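Local coordinates for protein 4-alpha-glucanotransferase (Corynebacterium glutamicum, PDB 5B68) that is an amylomaltase, also called disproportionating enzyme, built on a TIM-barrel domain preceded by an N-terminal beta-sandwich domain, at residues A[177-183]-A[213-219]. Residue numbers count along the deposited sequence, not the author numbering.
Sequences RSGVMAQ and ADFLLIN. With SO4 (sulfate ion), chain H.
Two neighbouring parallel strands, 177-182 and 215-218, pair in the buried eight-stranded parallel sheet of the TIM-barrel domain. Their axes approach to 4.6 Å at 27°. Residues 177-182 and 215-218 are extended, but Asp214 is not (phi/psi -103°/-9°). Val180 lies beside Leu216 (CA-CA 5.0 Å) and Met181 beside Leu217 (CA-CA 4.4 Å). The hydrogen-bond ladder runs Asp214 N to Ser178 O (2.8 Å), Val180 N to Phe215 O (3.1 Å), Leu217 N to Val180 O (2.8 Å) and Ala182 N to Leu217 O (2.8 Å).

On one face, Val180 CG1 meets Leu216 CD1 at 4.0 Å and Val180 CG2 meets Ala213 CB at 3.9 Å. Helix 198-209 covers this face. On the other, Met181 CG packs on Leu217 CG at 3.9 Å. Phe215 (chi1 p) lays its ring over Gly179, whose CA is 3.5 Å from the ring centroid in a CH-pi contact. A CB at Gly179 would clash.

At the N-terminal end, a salt bridge joins Arg177 NH1 to Asp214 OD2 (3.1 Å). One water links Asp214 OD2 to Ser178 N. Asp214 OD1 accepts a hydrogen bond from Ser380 N. Arg177 NH2 donates one to O3 of a sulfate (2.9 Å), probably from the crystallisation liquor.

Strands 645-649 and 382-387 flank the pair. With helix 198-209 between its strands in sequence, the pair forms a beta-alpha-beta unit, the repeating element of a TIM barrel.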
loop_
_atom_site.group_PDB
_atom_site.type_symbol
_atom_site.label_atom_id
_atom_site.label_comp_id
_atom_site.label_asym_id
_atom_site.label_seq_id
_atom_site.Cartn_x
_atom_site.Cartn_y
_atom_site.Cartn_z
ATOM N N ARG A 177 -3.664 21.757 3.954
ATOM C CA ARG A 177 -2.813 21.499 5.095
ATOM C C ARG A 177 -1.472 20.928 4.670
ATOM O O ARG A 177 -1.289 20.526 3.542
ATOM C CB ARG A 177 -3.443 20.507 6.062
ATOM C CG ARG A 177 -4.848 20.827 6.471
ATOM C CD ARG A 177 -4.986 22.153 7.193
ATOM N NE ARG A 177 -6.391 22.383 7.436
ATOM C CZ ARG A 177 -7.049 21.902 8.468
ATOM N NH1 ARG A 177 -6.411 21.214 9.387
ATOM N NH2 ARG A 177 -8.338 22.121 8.584
ATOM N N SER A 178 -0.550 20.904 5.614
ATOM C CA SER A 178 0.762 20.278 5.384
ATOM C C SER A 178 0.934 19.132 6.321
ATOM O O SER A 178 0.261 19.061 7.357
ATOM C CB SER A 178 1.932 21.243 5.589
ATOM O OG SER A 178 2.086 21.569 6.961
ATOM N N GLY A 179 1.906 18.296 6.009
ATOM C CA GLY A 179 2.342 17.215 6.885
ATOM C C GLY A 179 3.771 16.869 6.632
ATOM O O GLY A 179 4.423 17.589 5.905
ATOM N N VAL A 180 4.249 15.802 7.287
ATOM C CA VAL A 180 5.594 15.382 7.275
ATOM C C VAL A 180 5.586 13.891 6.931
ATOM O O VAL A 180 4.689 13.143 7.384
ATOM C CB VAL A 180 6.264 15.541 8.677
ATOM C CG1 VAL A 180 7.654 14.905 8.708
ATOM C CG2 VAL A 180 6.326 17.029 9.123
ATOM N N MET A 181 6.528 13.468 6.119
ATOM C CA MET A 181 6.779 12.030 5.881
ATOM C C MET A 181 8.052 11.569 6.558
ATOM O O MET A 181 9.118 12.221 6.450
ATOM C CB MET A 181 6.874 11.693 4.394
ATOM C CG MET A 181 7.148 10.200 4.063
ATOM S SD MET A 181 8.858 9.652 4.155
ATOM C CE MET A 181 9.376 10.151 2.511
ATOM N N ALA A 182 7.975 10.444 7.261
ATOM C CA ALA A 182 9.138 9.872 7.898
ATOM C C ALA A 182 9.199 8.360 7.632
ATOM O O ALA A 182 8.165 7.690 7.651
ATOM C CB ALA A 182 9.134 10.081 9.380
ATOM N N GLN A 183 10.410 7.871 7.382
ATOM C CA GLN A 183 10.663 6.432 7.367
ATOM C C GLN A 183 10.910 6.015 8.801
ATOM O O GLN A 183 12.032 6.115 9.345
ATOM C CB GLN A 183 11.822 6.094 6.445
ATOM C CG GLN A 183 11.567 6.499 5.037
ATOM C CD GLN A 183 10.553 5.603 4.334
ATOM O OE1 GLN A 183 10.824 4.420 4.177
ATOM N NE2 GLN A 183 9.429 6.151 3.882
ATOM N N ALA A 213 2.251 20.576 11.353
ATOM C CA ALA A 213 1.931 19.405 10.580
ATOM C C ALA A 213 0.579 18.852 10.989
ATOM O O ALA A 213 0.332 18.701 12.185
ATOM C CB ALA A 213 3.017 18.352 10.795
ATOM N N ASP A 214 -0.251 18.484 10.008
ATOM C CA ASP A 214 -1.557 17.848 10.263
ATOM C C ASP A 214 -1.559 16.314 10.014
ATOM O O ASP A 214 -2.545 15.645 10.419
ATOM C CB ASP A 214 -2.666 18.522 9.473
ATOM C CG ASP A 214 -3.291 19.691 10.247
ATOM O OD1 ASP A 214 -3.583 19.484 11.435
ATOM O OD2 ASP A 214 -3.387 20.822 9.683
ATOM N N PHE A 215 -0.490 15.788 9.439
ATOM C CA PHE A 215 -0.340 14.359 9.326
ATOM C C PHE A 215 1.114 13.954 9.392
ATOM O O PHE A 215 1.979 14.751 9.147
ATOM C CB PHE A 215 -0.988 13.844 8.048
ATOM C CG PHE A 215 -0.363 14.352 6.801
ATOM C CD1 PHE A 215 0.683 13.685 6.234
ATOM C CD2 PHE A 215 -0.841 15.472 6.178
ATOM C CE1 PHE A 215 1.264 14.137 5.087
ATOM C CE2 PHE A 215 -0.265 15.929 5.024
ATOM C CZ PHE A 215 0.781 15.263 4.476
ATOM N N LEU A 216 1.345 12.698 9.739
ATOM C CA LEU A 216 2.646 12.090 9.647
ATOM C C LEU A 216 2.518 10.828 8.768
ATOM O O LEU A 216 1.958 9.821 9.176
ATOM C CB LEU A 216 3.181 11.717 11.024
ATOM C CG LEU A 216 4.538 11.067 11.024
ATOM C CD1 LEU A 216 5.623 12.041 10.582
ATOM C CD2 LEU A 216 4.804 10.528 12.404
ATOM N N LEU A 217 2.997 10.960 7.540
ATOM C CA LEU A 217 2.993 9.848 6.560
ATOM C C LEU A 217 4.184 9.020 6.846
ATOM O O LEU A 217 5.317 9.533 6.929
ATOM C CB LEU A 217 3.017 10.392 5.119
ATOM C CG LEU A 217 3.281 9.488 3.943
ATOM C CD1 LEU A 217 2.194 8.409 3.854
ATOM C CD2 LEU A 217 3.259 10.206 2.625
ATOM N N ILE A 218 3.970 7.719 6.920
ATOM C CA ILE A 218 5.003 6.765 7.160
ATOM C C ILE A 218 5.085 5.652 6.101
ATOM O O ILE A 218 4.272 5.539 5.181
ATOM C CB ILE A 218 4.937 6.183 8.589
ATOM C CG1 ILE A 218 3.613 5.408 8.788
ATOM C CG2 ILE A 218 5.084 7.303 9.614
ATOM C CD1 ILE A 218 3.537 4.626 10.058
ATOM N N ASN A 219 6.158 4.891 6.189
ATOM C CA ASN A 219 6.301 3.676 5.397
ATOM C C ASN A 219 5.267 2.646 5.774
ATOM O O ASN A 219 4.724 2.693 6.863
ATOM C CB ASN A 219 7.690 3.052 5.604
ATOM C CG ASN A 219 7.992 2.808 7.079
ATOM O OD1 ASN A 219 7.863 1.665 7.630
ATOM N ND2 ASN A 219 8.338 3.836 7.755
HETATM S S SO4 H . -9.645 20.690 11.931
HETATM O O1 SO4 H . -10.804 21.589 12.160
HETATM O O2 SO4 H . -9.712 19.438 12.746
HETATM O O3 SO4 H . -9.643 20.347 10.496
HETATM O O4 SO4 H . -8.412 21.424 12.302
HETATM O O HOH W 1 -1.258 21.842 8.316
#